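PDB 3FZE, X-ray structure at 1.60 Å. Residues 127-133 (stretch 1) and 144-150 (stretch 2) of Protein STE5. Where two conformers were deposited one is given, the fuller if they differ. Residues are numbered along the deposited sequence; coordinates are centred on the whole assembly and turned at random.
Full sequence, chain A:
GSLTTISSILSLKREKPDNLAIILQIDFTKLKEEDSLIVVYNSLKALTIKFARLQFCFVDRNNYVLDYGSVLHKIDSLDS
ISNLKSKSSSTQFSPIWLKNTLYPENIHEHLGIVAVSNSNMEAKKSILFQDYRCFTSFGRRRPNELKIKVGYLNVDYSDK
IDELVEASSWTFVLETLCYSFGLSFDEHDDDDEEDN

Stretch 1 (127-133) ILFQDYR
Stretch 2 (144-150) NELKIKV

Packing of a short 3-10 segment and the loop after it against a β-strand in Protein STE5. Residues 127-129 form the 3-10 segment (phi/psi near -63/-15, -76/-14 and -93/-4), and the chain then opens at Gln130 (-88/165) and Asp131 (-98/113). Strand 145-150 is extended, with phi from -140° to -87° and psi from 104° to 130°. In register, Leu128 CA is 6.0 Å from Lys147 CA and Tyr132 CA is 7.7 Å from Glu145 CA, so the numbering rises along one stretch as it falls along the other. No direct hydrogen bond crosses between the stretches; side-chain packing and one bridging water join them, burying 313 Å² in total.

Lys147 is central. Its CA-to-CB bond points toward stretch 1, and its chain is m at chi1 and then fully extended (chi2 175°, chi3 -173°, chi4 169°). This carries the methylenes past Leu128, with Lys147 CD 3.8 Å from Leu128 O, and alongside the tyrosine, with Lys147 CE 3.5 Å from Tyr132 CD1, obliquely to the ring. A long aliphatic chain with a charged tip suits this path: the methylenes pack, while the ammonium reaches polar partners. Lys147 NZ forms a salt bridge to Glu145 OE2 (3.2 Å) and donates to water 1 (NZ to water O, 2.7 Å). That water donates in turn to Leu128 O (2.9 Å from water O) and Gln130 O (2.8 Å from water O), so it links the lysine to two backbone carbonyls. Lys147 NZ lies 3.7 Å from Gln130 O, and the water supplies the hydrogen-bonded route between them.

Leu128, buried, starts sideways, but its m,t rotamer (-54°, 175°) brings the branched end to the strand. Leu128 CD2 sits 3.6 Å from Ile148 O and 4.1 Å from Lys147 CB, while Leu128 CD1 is 3.7 Å from Lys149 CB. The two methyls thus spread along the strand, and the residue loses 96 Å² to it. The CA-to-CB bond of Ile148 points away from stretch 1.

The CA-to-CB bond of Tyr132 points toward the strand, with chi1 -68° (m) and chi2 80°. This turns its ring back over its own stretch, where Tyr132 OH donates to Ile127 O (2.8 Å); Gln130 N makes a weak bond to the same Ile127 O (3.3 Å). The phenol combines a broad packing surface with a polar tip that hydrogen-bonds a backbone carbonyl of its own stretch. Exposed Glu145, whose CA-to-CB bond also points toward stretch 1, is t,t (163°, -158°) with chi3 -42°; Glu145 OE1 lies 3.5 Å from Tyr132 CB, while its other oxygen meets the lysine.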

# COMPACT_ATOMS: atom_id res chain seq x y z
N ILE A 127 1.49 -7.09 -7.76
CA ILE A 127 1.78 -5.68 -8.01
C ILE A 127 3.27 -5.34 -7.79
O ILE A 127 3.75 -4.29 -8.23
CB ILE A 127 0.89 -4.74 -7.14
CG1 ILE A 127 1.26 -4.87 -5.66
CG2 ILE A 127 -0.59 -5.06 -7.36
CD1 ILE A 127 0.64 -3.80 -4.77
N LEU A 128 4.00 -6.24 -7.14
CA LEU A 128 5.39 -5.96 -6.80
C LEU A 128 6.33 -6.09 -8.00
O LEU A 128 7.47 -5.63 -7.95
CB LEU A 128 5.85 -6.85 -5.63
CG LEU A 128 4.99 -6.83 -4.36
CD1 LEU A 128 5.47 -7.84 -3.35
CD2 LEU A 128 5.00 -5.43 -3.75
N PHE A 129 5.86 -6.69 -9.09
CA PHE A 129 6.67 -6.85 -10.30
C PHE A 129 6.46 -5.70 -11.29
O PHE A 129 7.11 -5.66 -12.34
CB PHE A 129 6.33 -8.16 -11.02
CG PHE A 129 6.77 -9.39 -10.30
CD1 PHE A 129 7.90 -10.08 -10.70
CD2 PHE A 129 6.06 -9.86 -9.21
CE1 PHE A 129 8.31 -11.22 -10.03
CE2 PHE A 129 6.47 -11.00 -8.54
CZ PHE A 129 7.60 -11.67 -8.95
N GLN A 130 5.56 -4.79 -10.98
CA GLN A 130 5.08 -3.85 -11.99
C GLN A 130 5.97 -2.61 -12.04
O GLN A 130 6.77 -2.39 -11.14
CB GLN A 130 3.60 -3.52 -11.75
CG GLN A 130 2.70 -4.75 -11.91
CD GLN A 130 1.26 -4.51 -11.49
OE1 GLN A 130 0.84 -3.37 -11.28
NE2 GLN A 130 0.49 -5.60 -11.35
N ASP A 131 5.85 -1.82 -13.10
CA ASP A 131 6.73 -0.67 -13.26
C ASP A 131 6.08 0.63 -12.79
O ASP A 131 5.10 1.11 -13.37
CB ASP A 131 7.29 -0.56 -14.69
CG ASP A 131 6.26 -0.05 -15.69
OD1 ASP A 131 5.05 -0.25 -15.47
OD2 ASP A 131 6.68 0.54 -16.71
N TYR A 132 6.62 1.17 -11.71
CA TYR A 132 6.09 2.38 -11.10
C TYR A 132 6.73 3.60 -11.75
O TYR A 132 6.61 4.74 -11.28
CB TYR A 132 6.24 2.30 -9.58
CG TYR A 132 5.33 1.22 -9.02
CD1 TYR A 132 5.69 -0.13 -9.08
CD2 TYR A 132 4.08 1.53 -8.49
CE1 TYR A 132 4.85 -1.13 -8.60
CE2 TYR A 132 3.24 0.53 -8.01
CZ TYR A 132 3.63 -0.79 -8.07
OH TYR A 132 2.80 -1.78 -7.59
N ARG A 133 7.43 3.30 -12.84
CA ARG A 133 7.78 4.22 -13.92
C ARG A 133 7.14 5.61 -13.87
O ARG A 133 7.82 6.61 -13.68
CB ARG A 133 7.43 3.57 -15.26
N ASN A 144 11.13 7.79 -3.80
CA ASN A 144 10.12 7.45 -2.80
C ASN A 144 9.15 6.42 -3.34
O ASN A 144 7.97 6.72 -3.54
CB ASN A 144 9.37 8.70 -2.36
N GLU A 145 9.64 5.21 -3.60
CA GLU A 145 8.82 4.14 -4.15
C GLU A 145 9.14 2.79 -3.50
O GLU A 145 10.15 2.16 -3.80
CB GLU A 145 9.01 4.05 -5.66
CG GLU A 145 8.53 2.75 -6.27
CD GLU A 145 9.20 2.48 -7.59
OE1 GLU A 145 9.34 3.43 -8.38
OE2 GLU A 145 9.59 1.32 -7.84
N LEU A 146 8.26 2.36 -2.60
CA LEU A 146 8.54 1.24 -1.71
C LEU A 146 7.71 0.01 -2.07
O LEU A 146 6.50 0.09 -2.24
CB LEU A 146 8.32 1.70 -0.27
CG LEU A 146 8.04 0.77 0.90
CD1 LEU A 146 8.26 1.52 2.21
CD2 LEU A 146 6.62 0.27 0.81
N LYS A 147 8.38 -1.14 -2.20
CA LYS A 147 7.71 -2.38 -2.58
C LYS A 147 7.95 -3.43 -1.51
O LYS A 147 9.09 -3.82 -1.25
CB LYS A 147 8.24 -2.88 -3.92
CG LYS A 147 7.98 -1.93 -5.08
CD LYS A 147 8.63 -2.43 -6.36
CE LYS A 147 8.51 -1.40 -7.46
NZ LYS A 147 9.36 -1.74 -8.65
N ILE A 148 6.87 -3.89 -0.88
CA ILE A 148 6.99 -4.79 0.26
C ILE A 148 6.15 -6.05 0.12
O ILE A 148 4.96 -6.01 -0.17
CB ILE A 148 6.61 -4.10 1.60
CG1 ILE A 148 7.46 -2.84 1.83
CG2 ILE A 148 6.78 -5.07 2.76
CD1 ILE A 148 7.02 -2.03 3.05
N LYS A 149 6.80 -7.19 0.35
CA LYS A 149 6.14 -8.47 0.30
C LYS A 149 5.87 -8.95 1.72
O LYS A 149 6.80 -9.14 2.51
CB LYS A 149 7.00 -9.48 -0.46
CG LYS A 149 6.23 -10.62 -1.10
CD LYS A 149 5.58 -11.49 -0.05
CE LYS A 149 4.92 -12.71 -0.67
NZ LYS A 149 4.43 -13.62 0.39
N VAL A 150 4.60 -9.13 2.05
CA VAL A 150 4.22 -9.68 3.34
C VAL A 150 4.21 -11.21 3.25
O VAL A 150 3.52 -11.79 2.42
CB VAL A 150 2.86 -9.15 3.80
CG1 VAL A 150 2.39 -9.91 5.03
CG2 VAL A 150 2.95 -7.65 4.06
O HOH W 1 8.72 -4.00 -9.94